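Local coordinates for inulin fructotransferase (Bacillus sp. snu-7, PDB 2INV), which acts as a lyase on inulin, probably releasing a di-fructose anhydride from the chain by intramolecular fructosyl transfer, at residues Gly153-His158 with Pro304-Arg309; Gly206-Leu211 with Gly231-Ala236; Phe275-Leu280 with Arg309-Asp314. All blocks are in the same frame, centred on the assembly; numbering follows the deposited sequence.

Overall arrangement
Contact 2 lies in the right-handed parallel beta-helix, close to the centre of the chain, while contacts 1 and 3 join loops that leave the coils near bound fructose. The centre of contact 2 is about 18 Å from that of contact 1 and about 15 Å from that of contact 3. Tyr157 of contact 1 packs on Gly206 of contact 2, with Tyr157 CD1 3.8 Å from Gly206 N. Contacts 1 and 3 share Arg309, so one long loop, 304-314, reaches both 153-158 and 275-280. In contact 1 the side chain of Phe306 is about 4 Å from a bound beta-D-fructofuranose. Those of Tyr276 and Cys208 are about 8 Å from one. Phe275 belongs to the glycan pocket itself.

Contact 1. Residues Gly153-His158 with Pro304-Arg309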
loop_
_atom_site.group_PDB
_atom_site.type_symbol
_atom_site.label_atom_id
_atom_site.label_comp_id
_atom_site.label_asym_id
_atom_site.label_seq_id
_atom_site.Cartn_x
_atom_site.Cartn_y
_atom_site.Cartn_z
ATOM N N GLY A 153 6.236 -8.030 35.717
ATOM C CA GLY A 153 5.090 -7.137 35.694
ATOM C C GLY A 153 4.193 -7.475 34.527
ATOM O O GLY A 153 4.677 -7.760 33.427
ATOM N N LYS A 154 2.883 -7.436 34.753
ATOM C CA LYS A 154 1.946 -7.744 33.683
ATOM C C LYS A 154 2.022 -6.707 32.565
ATOM O O LYS A 154 1.661 -6.981 31.422
ATOM C CB LYS A 154 0.516 -7.862 34.233
ATOM C CG LYS A 154 -0.119 -6.562 34.722
ATOM C CD LYS A 154 -1.558 -6.842 35.201
ATOM C CE LYS A 154 -2.175 -5.631 35.881
ATOM N NZ LYS A 154 -3.491 -5.972 36.528
ATOM N N ASN A 155 2.524 -5.522 32.900
ATOM C CA ASN A 155 2.670 -4.440 31.928
ATOM C C ASN A 155 4.136 -4.124 31.650
ATOM O O ASN A 155 4.478 -2.988 31.321
ATOM C CB ASN A 155 1.980 -3.164 32.428
ATOM C CG ASN A 155 0.480 -3.314 32.552
ATOM O OD1 ASN A 155 -0.169 -3.909 31.695
ATOM N ND2 ASN A 155 -0.084 -2.752 33.614
ATOM N N SER A 156 4.986 -5.140 31.751
ATOM C CA SER A 156 6.419 -4.973 31.551
ATOM C C SER A 156 6.911 -4.979 30.104
ATOM O O SER A 156 7.964 -4.414 29.813
ATOM C CB SER A 156 7.168 -6.067 32.308
ATOM O OG SER A 156 7.080 -7.306 31.608
ATOM N N TYR A 157 6.161 -5.610 29.204
ATOM C CA TYR A 157 6.569 -5.718 27.803
ATOM C C TYR A 157 7.846 -6.530 27.747
ATOM O O TYR A 157 8.674 -6.338 26.859
ATOM C CB TYR A 157 6.870 -4.361 27.185
ATOM C CG TYR A 157 5.668 -3.586 26.711
ATOM C CD1 TYR A 157 5.144 -3.767 25.431
ATOM C CD2 TYR A 157 5.073 -2.656 27.540
ATOM C CE1 TYR A 157 4.050 -3.032 24.995
ATOM C CE2 TYR A 157 3.991 -1.910 27.127
ATOM C CZ TYR A 157 3.480 -2.097 25.855
ATOM O OH TYR A 157 2.406 -1.348 25.453
ATOM N N HIS A 158 8.016 -7.420 28.713
ATOM C CA HIS A 158 9.196 -8.266 28.758
ATOM C C HIS A 158 8.780 -9.693 28.982
ATOM O O HIS A 158 7.920 -9.965 29.819
ATOM C CB HIS A 158 10.121 -7.848 29.900
ATOM C CG HIS A 158 10.972 -6.655 29.586
ATOM N ND1 HIS A 158 10.499 -5.362 29.642
ATOM C CD2 HIS A 158 12.262 -6.559 29.176
ATOM C CE1 HIS A 158 11.453 -4.523 29.280
ATOM N NE2 HIS A 158 12.534 -5.224 28.992
ATOM N N PRO A 304 -4.241 5.086 31.566
ATOM C CA PRO A 304 -3.854 5.058 32.980
ATOM C C PRO A 304 -2.812 4.028 33.450
ATOM O O PRO A 304 -1.840 4.391 34.115
ATOM C CB PRO A 304 -5.201 4.913 33.676
ATOM C CG PRO A 304 -6.034 5.846 32.865
ATOM C CD PRO A 304 -5.652 5.499 31.435
ATOM N N PRO A 305 -3.009 2.736 33.140
ATOM C CA PRO A 305 -2.033 1.726 33.566
ATOM C C PRO A 305 -0.591 2.120 33.268
ATOM O O PRO A 305 0.339 1.769 34.004
ATOM C CB PRO A 305 -2.456 0.501 32.777
ATOM C CG PRO A 305 -3.926 0.601 32.805
ATOM C CD PRO A 305 -4.207 2.087 32.569
ATOM N N PHE A 306 -0.418 2.884 32.195
ATOM C CA PHE A 306 0.901 3.317 31.753
ATOM C C PHE A 306 1.238 4.756 32.042
ATOM O O PHE A 306 2.281 5.245 31.609
ATOM C CB PHE A 306 1.015 3.078 30.266
ATOM C CG PHE A 306 1.005 1.654 29.928
ATOM C CD1 PHE A 306 2.134 0.877 30.155
ATOM C CD2 PHE A 306 -0.162 1.042 29.503
ATOM C CE1 PHE A 306 2.101 -0.486 29.973
ATOM C CE2 PHE A 306 -0.205 -0.336 29.318
ATOM C CZ PHE A 306 0.928 -1.098 29.556
ATOM N N ILE A 307 0.371 5.455 32.758
ATOM C CA ILE A 307 0.697 6.831 33.031
ATOM C C ILE A 307 1.898 6.856 33.949
ATOM O O ILE A 307 2.020 6.043 34.866
ATOM C CB ILE A 307 -0.472 7.587 33.653
ATOM C CG1 ILE A 307 -1.592 7.684 32.621
ATOM C CG2 ILE A 307 -0.017 8.967 34.083
ATOM C CD1 ILE A 307 -2.847 8.328 33.127
ATOM N N GLY A 308 2.803 7.781 33.667
ATOM C CA GLY A 308 3.998 7.917 34.469
ATOM C C GLY A 308 5.222 7.237 33.884
ATOM O O GLY A 308 6.324 7.422 34.395
ATOM N N ARG A 309 5.052 6.441 32.831
ATOM C CA ARG A 309 6.199 5.758 32.231
ATOM C C ARG A 309 6.889 6.683 31.234
ATOM O O ARG A 309 6.318 7.694 30.812
ATOM C CB ARG A 309 5.754 4.463 31.541
ATOM C CG ARG A 309 6.778 3.325 31.629
ATOM C CD ARG A 309 6.431 2.252 32.667
ATOM N NE ARG A 309 5.977 0.994 32.074
ATOM C CZ ARG A 309 6.764 0.191 31.358
ATOM N NH1 ARG A 309 8.039 0.518 31.145
ATOM N NH2 ARG A 309 6.287 -0.943 30.863
#
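Asn155, Tyr157 and Phe306 each hold CG anti to the carbonyl carbon, beside the backbone N, whereas the Arg309 chain bends at chi2 (103°) and again at chi3 (107°), bringing its guanidinium up to the 153-158 loop. There Arg309 NH2 donates to Asn155 O over 2.8 Å. Acceptor and guanidinium are close to coplanar, but the bond is bent, with 131° at the hydrogen. The CE1-CZ side of the Phe306 ring lies beside this bond, CE1 3.6 Å from Asn155 CB and 3.7 Å from Tyr157 CE2, and the two rings meet obliquely. The Tyr157 ring presents its edge to both Phe306 CE1 and Arg309 NH2, with CD2 3.9 Å from the latter. Pro305 touches the Asn155 amide more loosely, while OD1 of that amide is bonded to Asn97. The receiving loop is shaped by a type I turn from Gly153 to Ser156, whose hydroxyl gives a hydrogen bond to Gly153 O and accepts from His158 N in an ST turn. Beyond the contact, Arg252 bonds Tyr157 OH and makes a cation-pi contact with Phe306. One charged hydrogen bond and an aromatic patch thus join two distant loops, and the same aromatic side chains probably help to position Arg252, a residue of the glycan pocket.

Contact 2. Residues Gly206-Leu211 with Gly231-Ala236; sequences GNCVEL and GVTLLA
The side chain of Leu211 shows how these neighbouring coils fit: its CB rests 3.4 Å from Leu235 O, CG is 3.5 Å from the same oxygen, and CD1, still near that oxygen, extends to Leu234 CD1 at 4.3 Å. CG stands anti to the carbonyl carbon, beside the backbone N. On the same face, Val209 and Leu234 run alongside each other in the same direction, with Val209 CG1 3.7 Å from Leu234 CD1. Val209 also touches Ile202 and Met225 from other strands of the coils. On the face of Glu210 and Leu235, Glu210 CG nears Leu235 CD2 and also meets Val232 CG2 at 3.8 Å, while Glu210 OE1 is hydrogen-bonded to His185 ND1. Val209 N gives a nearly straight bond to Thr233 O, 2.8 Å, aimed almost along the C=O axis; Val209 O in turn accepts from Leu235 N, and Leu235 O from Leu211 N. A longer bond, Cys208 N to Val232 O at 3.1 Å, belongs to the corner turned at Thr233 and Leu234. Gly231 CA approaches Gly206 O to 3.1 Å, a C-H...O contact; a CB on Gly231 would clash there. Regular parallel bonding therefore holds adjacent coils from Val209 to Leu211 but is broken at the corner, with Val209 packed on its bridge partner Leu234 and Leu211 reaching diagonally to the same leucine.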
loop_
_atom_site.group_PDB
_atom_site.type_symbol
_atom_site.label_atom_id
_atom_site.label_comp_id
_atom_site.label_asym_id
_atom_site.label_seq_id
_atom_site.Cartn_x
_atom_site.Cartn_y
_atom_site.Cartn_z
ATOM N N GLY A 206 7.081 -5.757 22.824
ATOM C CA GLY A 206 8.157 -4.937 23.354
ATOM C C GLY A 206 8.800 -4.205 22.196
ATOM O O GLY A 206 9.073 -3.013 22.262
ATOM N N ASN A 207 9.025 -4.950 21.120
ATOM C CA ASN A 207 9.607 -4.435 19.888
ATOM C C ASN A 207 8.766 -4.993 18.747
ATOM O O ASN A 207 8.323 -6.134 18.810
ATOM C CB ASN A 207 11.049 -4.916 19.725
ATOM C CG ASN A 207 11.934 -4.516 20.886
ATOM O OD1 ASN A 207 11.832 -5.076 21.976
ATOM N ND2 ASN A 207 12.810 -3.541 20.660
ATOM N N CYS A 208 8.558 -4.203 17.699
ATOM C CA CYS A 208 7.754 -4.656 16.572
ATOM C C CYS A 208 8.579 -5.158 15.375
ATOM O O CYS A 208 8.561 -6.355 15.075
ATOM C CB CYS A 208 6.788 -3.537 16.156
ATOM S SG CYS A 208 5.607 -3.120 17.465
ATOM N N VAL A 209 9.272 -4.261 14.676
ATOM C CA VAL A 209 10.078 -4.683 13.536
ATOM C C VAL A 209 11.522 -4.201 13.653
ATOM O O VAL A 209 11.796 -3.004 13.727
ATOM C CB VAL A 209 9.489 -4.194 12.200
ATOM C CG1 VAL A 209 10.404 -4.609 11.052
ATOM C CG2 VAL A 209 8.105 -4.780 11.996
ATOM N N GLU A 210 12.443 -5.160 13.647
ATOM C CA GLU A 210 13.871 -4.878 13.772
ATOM C C GLU A 210 14.696 -5.349 12.572
ATOM O O GLU A 210 14.963 -6.546 12.416
ATOM C CB GLU A 210 14.414 -5.529 15.050
ATOM C CG GLU A 210 13.846 -4.939 16.331
ATOM C CD GLU A 210 14.245 -5.733 17.561
ATOM O OE1 GLU A 210 13.423 -6.557 18.023
ATOM O OE2 GLU A 210 15.382 -5.552 18.059
ATOM N N LEU A 211 15.099 -4.399 11.731
ATOM C CA LEU A 211 15.906 -4.697 10.553
ATOM C C LEU A 211 17.352 -4.373 10.900
ATOM O O LEU A 211 17.837 -3.255 10.692
ATOM C CB LEU A 211 15.435 -3.852 9.381
ATOM C CG LEU A 211 13.914 -3.888 9.260
ATOM C CD1 LEU A 211 13.452 -2.954 8.155
ATOM C CD2 LEU A 211 13.454 -5.313 9.005
ATOM N N GLY A 231 11.269 -0.602 23.949
ATOM C CA GLY A 231 11.498 -1.204 22.653
ATOM C C GLY A 231 11.337 -0.235 21.506
ATOM O O GLY A 231 10.963 0.929 21.691
ATOM N N VAL A 232 11.603 -0.732 20.308
ATOM C CA VAL A 232 11.483 0.070 19.116
ATOM C C VAL A 232 10.255 -0.388 18.355
ATOM O O VAL A 232 9.816 -1.538 18.499
ATOM C CB VAL A 232 12.717 -0.097 18.231
ATOM C CG1 VAL A 232 13.949 0.425 18.965
ATOM C CG2 VAL A 232 12.910 -1.563 17.867
ATOM N N THR A 233 9.700 0.508 17.551
ATOM C CA THR A 233 8.544 0.155 16.771
ATOM C C THR A 233 9.172 -0.338 15.471
ATOM O O THR A 233 9.172 -1.539 15.193
ATOM C CB THR A 233 7.650 1.377 16.578
ATOM O OG1 THR A 233 7.342 1.935 17.863
ATOM C CG2 THR A 233 6.347 0.993 15.892
ATOM N N LEU A 234 9.739 0.575 14.686
ATOM C CA LEU A 234 10.416 0.178 13.457
ATOM C C LEU A 234 11.867 0.614 13.607
ATOM O O LEU A 234 12.157 1.789 13.850
ATOM C CB LEU A 234 9.809 0.852 12.231
ATOM C CG LEU A 234 10.588 0.590 10.935
ATOM C CD1 LEU A 234 10.599 -0.895 10.607
ATOM C CD2 LEU A 234 9.958 1.383 9.805
ATOM N N LEU A 235 12.773 -0.346 13.490
ATOM C CA LEU A 235 14.196 -0.084 13.625
ATOM C C LEU A 235 14.938 -0.553 12.379
ATOM O O LEU A 235 14.676 -1.645 11.868
ATOM C CB LEU A 235 14.717 -0.809 14.866
ATOM C CG LEU A 235 16.221 -1.013 15.050
ATOM C CD1 LEU A 235 16.947 0.320 15.123
ATOM C CD2 LEU A 235 16.445 -1.814 16.321
ATOM N N ALA A 236 15.853 0.275 11.885
ATOM C CA ALA A 236 16.616 -0.078 10.697
ATOM C C ALA A 236 18.104 0.198 10.888
ATOM O O ALA A 236 18.495 1.303 11.264
ATOM C CB ALA A 236 16.092 0.688 9.508
#

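Contact 3. Residues Phe275-Leu280 with Arg309-Asp314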
loop_
_atom_site.group_PDB
_atom_site.type_symbol
_atom_site.label_atom_id
_atom_site.label_comp_id
_atom_site.label_asym_id
_atom_site.label_seq_id
_atom_site.Cartn_x
_atom_site.Cartn_y
_atom_site.Cartn_z
ATOM N N PHE A 275 3.900 9.084 22.732
ATOM C CA PHE A 275 3.706 9.730 24.032
ATOM C C PHE A 275 5.036 10.212 24.575
ATOM O O PHE A 275 5.110 10.703 25.700
ATOM C CB PHE A 275 3.141 8.765 25.078
ATOM C CG PHE A 275 1.781 8.210 24.757
ATOM C CD1 PHE A 275 0.785 9.009 24.213
ATOM C CD2 PHE A 275 1.471 6.894 25.093
ATOM C CE1 PHE A 275 -0.502 8.503 24.015
ATOM C CE2 PHE A 275 0.201 6.384 24.902
ATOM C CZ PHE A 275 -0.790 7.185 24.365
ATOM N N TYR A 276 6.091 10.051 23.790
ATOM C CA TYR A 276 7.409 10.454 24.244
ATOM C C TYR A 276 8.283 11.111 23.202
ATOM O O TYR A 276 8.018 11.060 22.001
ATOM C CB TYR A 276 8.217 9.251 24.751
ATOM C CG TYR A 276 7.426 8.146 25.389
ATOM C CD1 TYR A 276 6.756 8.346 26.595
ATOM C CD2 TYR A 276 7.384 6.881 24.808
ATOM C CE1 TYR A 276 6.076 7.306 27.208
ATOM C CE2 TYR A 276 6.700 5.839 25.412
ATOM C CZ TYR A 276 6.049 6.056 26.612
ATOM O OH TYR A 276 5.369 5.025 27.218
ATOM N N PRO A 277 9.349 11.760 23.678
ATOM C CA PRO A 277 10.363 12.452 22.888
ATOM C C PRO A 277 11.019 11.457 21.926
ATOM O O PRO A 277 11.060 10.260 22.200
ATOM C CB PRO A 277 11.329 12.935 23.959
ATOM C CG PRO A 277 10.399 13.369 25.034
ATOM C CD PRO A 277 9.320 12.295 25.058
ATOM N N GLY A 278 11.503 11.962 20.798
ATOM C CA GLY A 278 12.165 11.118 19.815
ATOM C C GLY A 278 11.346 10.007 19.169
ATOM O O GLY A 278 11.747 8.842 19.183
HETATM N N MSE A 279 10.211 10.364 18.573
HETATM C CA MSE A 279 9.343 9.392 17.906
HETATM C C MSE A 279 9.978 8.955 16.586
HETATM O O MSE A 279 9.845 7.802 16.164
HETATM C CB MSE A 279 7.959 10.015 17.640
HETATM C CG MSE A 279 7.047 10.028 18.847
HETATM SE SE MSE A 279 5.721 11.428 18.840
HETATM C CE MSE A 279 6.837 12.959 19.226
ATOM N N LEU A 280 10.683 9.889 15.954
ATOM C CA LEU A 280 11.344 9.656 14.674
ATOM C C LEU A 280 12.823 9.973 14.890
ATOM O O LEU A 280 13.191 11.134 15.073
ATOM C CB LEU A 280 10.763 10.602 13.613
ATOM C CG LEU A 280 10.929 9.840 12.144
ATOM C CD1 LEU A 280 9.878 10.451 11.243
ATOM C CD2 LEU A 280 12.349 10.026 11.747
ATOM N N ARG A 309 5.052 6.441 32.831
ATOM C CA ARG A 309 6.199 5.758 32.231
ATOM C C ARG A 309 6.889 6.683 31.234
ATOM O O ARG A 309 6.318 7.694 30.812
ATOM C CB ARG A 309 5.754 4.463 31.541
ATOM C CG ARG A 309 6.778 3.325 31.629
ATOM C CD ARG A 309 6.431 2.252 32.667
ATOM N NE ARG A 309 5.977 0.994 32.074
ATOM C CZ ARG A 309 6.764 0.191 31.358
ATOM N NH1 ARG A 309 8.039 0.518 31.145
ATOM N NH2 ARG A 309 6.287 -0.943 30.863
ATOM N N GLY A 310 8.124 6.350 30.867
ATOM C CA GLY A 310 8.849 7.200 29.940
ATOM C C GLY A 310 9.910 6.481 29.133
ATOM O O GLY A 310 10.030 5.254 29.201
ATOM N N ASN A 311 10.685 7.247 28.371
ATOM C CA ASN A 311 11.746 6.668 27.558
ATOM C C ASN A 311 13.078 7.309 27.928
ATOM O O ASN A 311 14.073 7.154 27.223
ATOM C CB ASN A 311 11.430 6.831 26.057
ATOM C CG ASN A 311 11.491 8.277 25.585
ATOM O OD1 ASN A 311 11.631 9.208 26.387
ATOM N ND2 ASN A 311 11.367 8.472 24.275
ATOM N N GLY A 312 13.074 8.035 29.044
ATOM C CA GLY A 312 14.285 8.671 29.527
ATOM C C GLY A 312 14.762 9.884 28.746
ATOM O O GLY A 312 15.819 10.443 29.046
ATOM N N LEU A 313 13.998 10.297 27.745
ATOM C CA LEU A 313 14.384 11.453 26.958
ATOM C C LEU A 313 13.587 12.681 27.361
ATOM O O LEU A 313 12.434 12.570 27.782
ATOM C CB LEU A 313 14.181 11.166 25.476
ATOM C CG LEU A 313 15.088 10.078 24.902
ATOM C CD1 LEU A 313 14.817 9.901 23.421
ATOM C CD2 LEU A 313 16.544 10.459 25.136
ATOM N N ASP A 314 14.206 13.855 27.260
ATOM C CA ASP A 314 13.485 15.072 27.605
ATOM C C ASP A 314 12.961 15.723 26.330
ATOM O O ASP A 314 13.249 15.262 25.219
ATOM C CB ASP A 314 14.345 16.055 28.428
ATOM C CG ASP A 314 15.557 16.594 27.673
ATOM O OD1 ASP A 314 15.442 16.937 26.476
ATOM O OD2 ASP A 314 16.635 16.705 28.305
#
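The Tyr276 ring is covered on both faces: Phe275 CB lies 3.9 Å above the plane on one side, offset toward the rim, and the Gly310-Asn311 backbone crosses the opposite one. Arg309 O comes in obliquely, 3.6 Å from Tyr276 CE1. The Asn311 amide, tilted 38° to the ring plane, runs past in the opposite direction, with ND2 3.3 Å from Tyr276 CB. Its CG stands between the backbone N and the carbonyl carbon (chi1 69°), which brings Asn311 ND2 to Pro277 O at 2.8 Å. ND2 meets a lone pair of that oxygen in the plane of the carbonyl, and the oxygen lies in the Asn311 amide plane, though the bond is bent, with 137° at the hydrogen. ND2 also bonds Arg254 O. On its other branch, Asn311 OD1 accepts from Leu313 N at 2.9 Å, closing an Asx turn. Replacing Asn311 with an alanine would remove all three bonds and would probably leave the 309-314 loop less firmly seated. Farther along, the Pro277 ring packs beside Leu313, CB to CB 3.7 Å, and against the Asp314 carbonyl. The Asx turn shapes the 309-314 loop, and ND2 of the same asparagine fastens it to a loop of another coil of the parallel beta-helix, beside Phe275 of the glycan pocket.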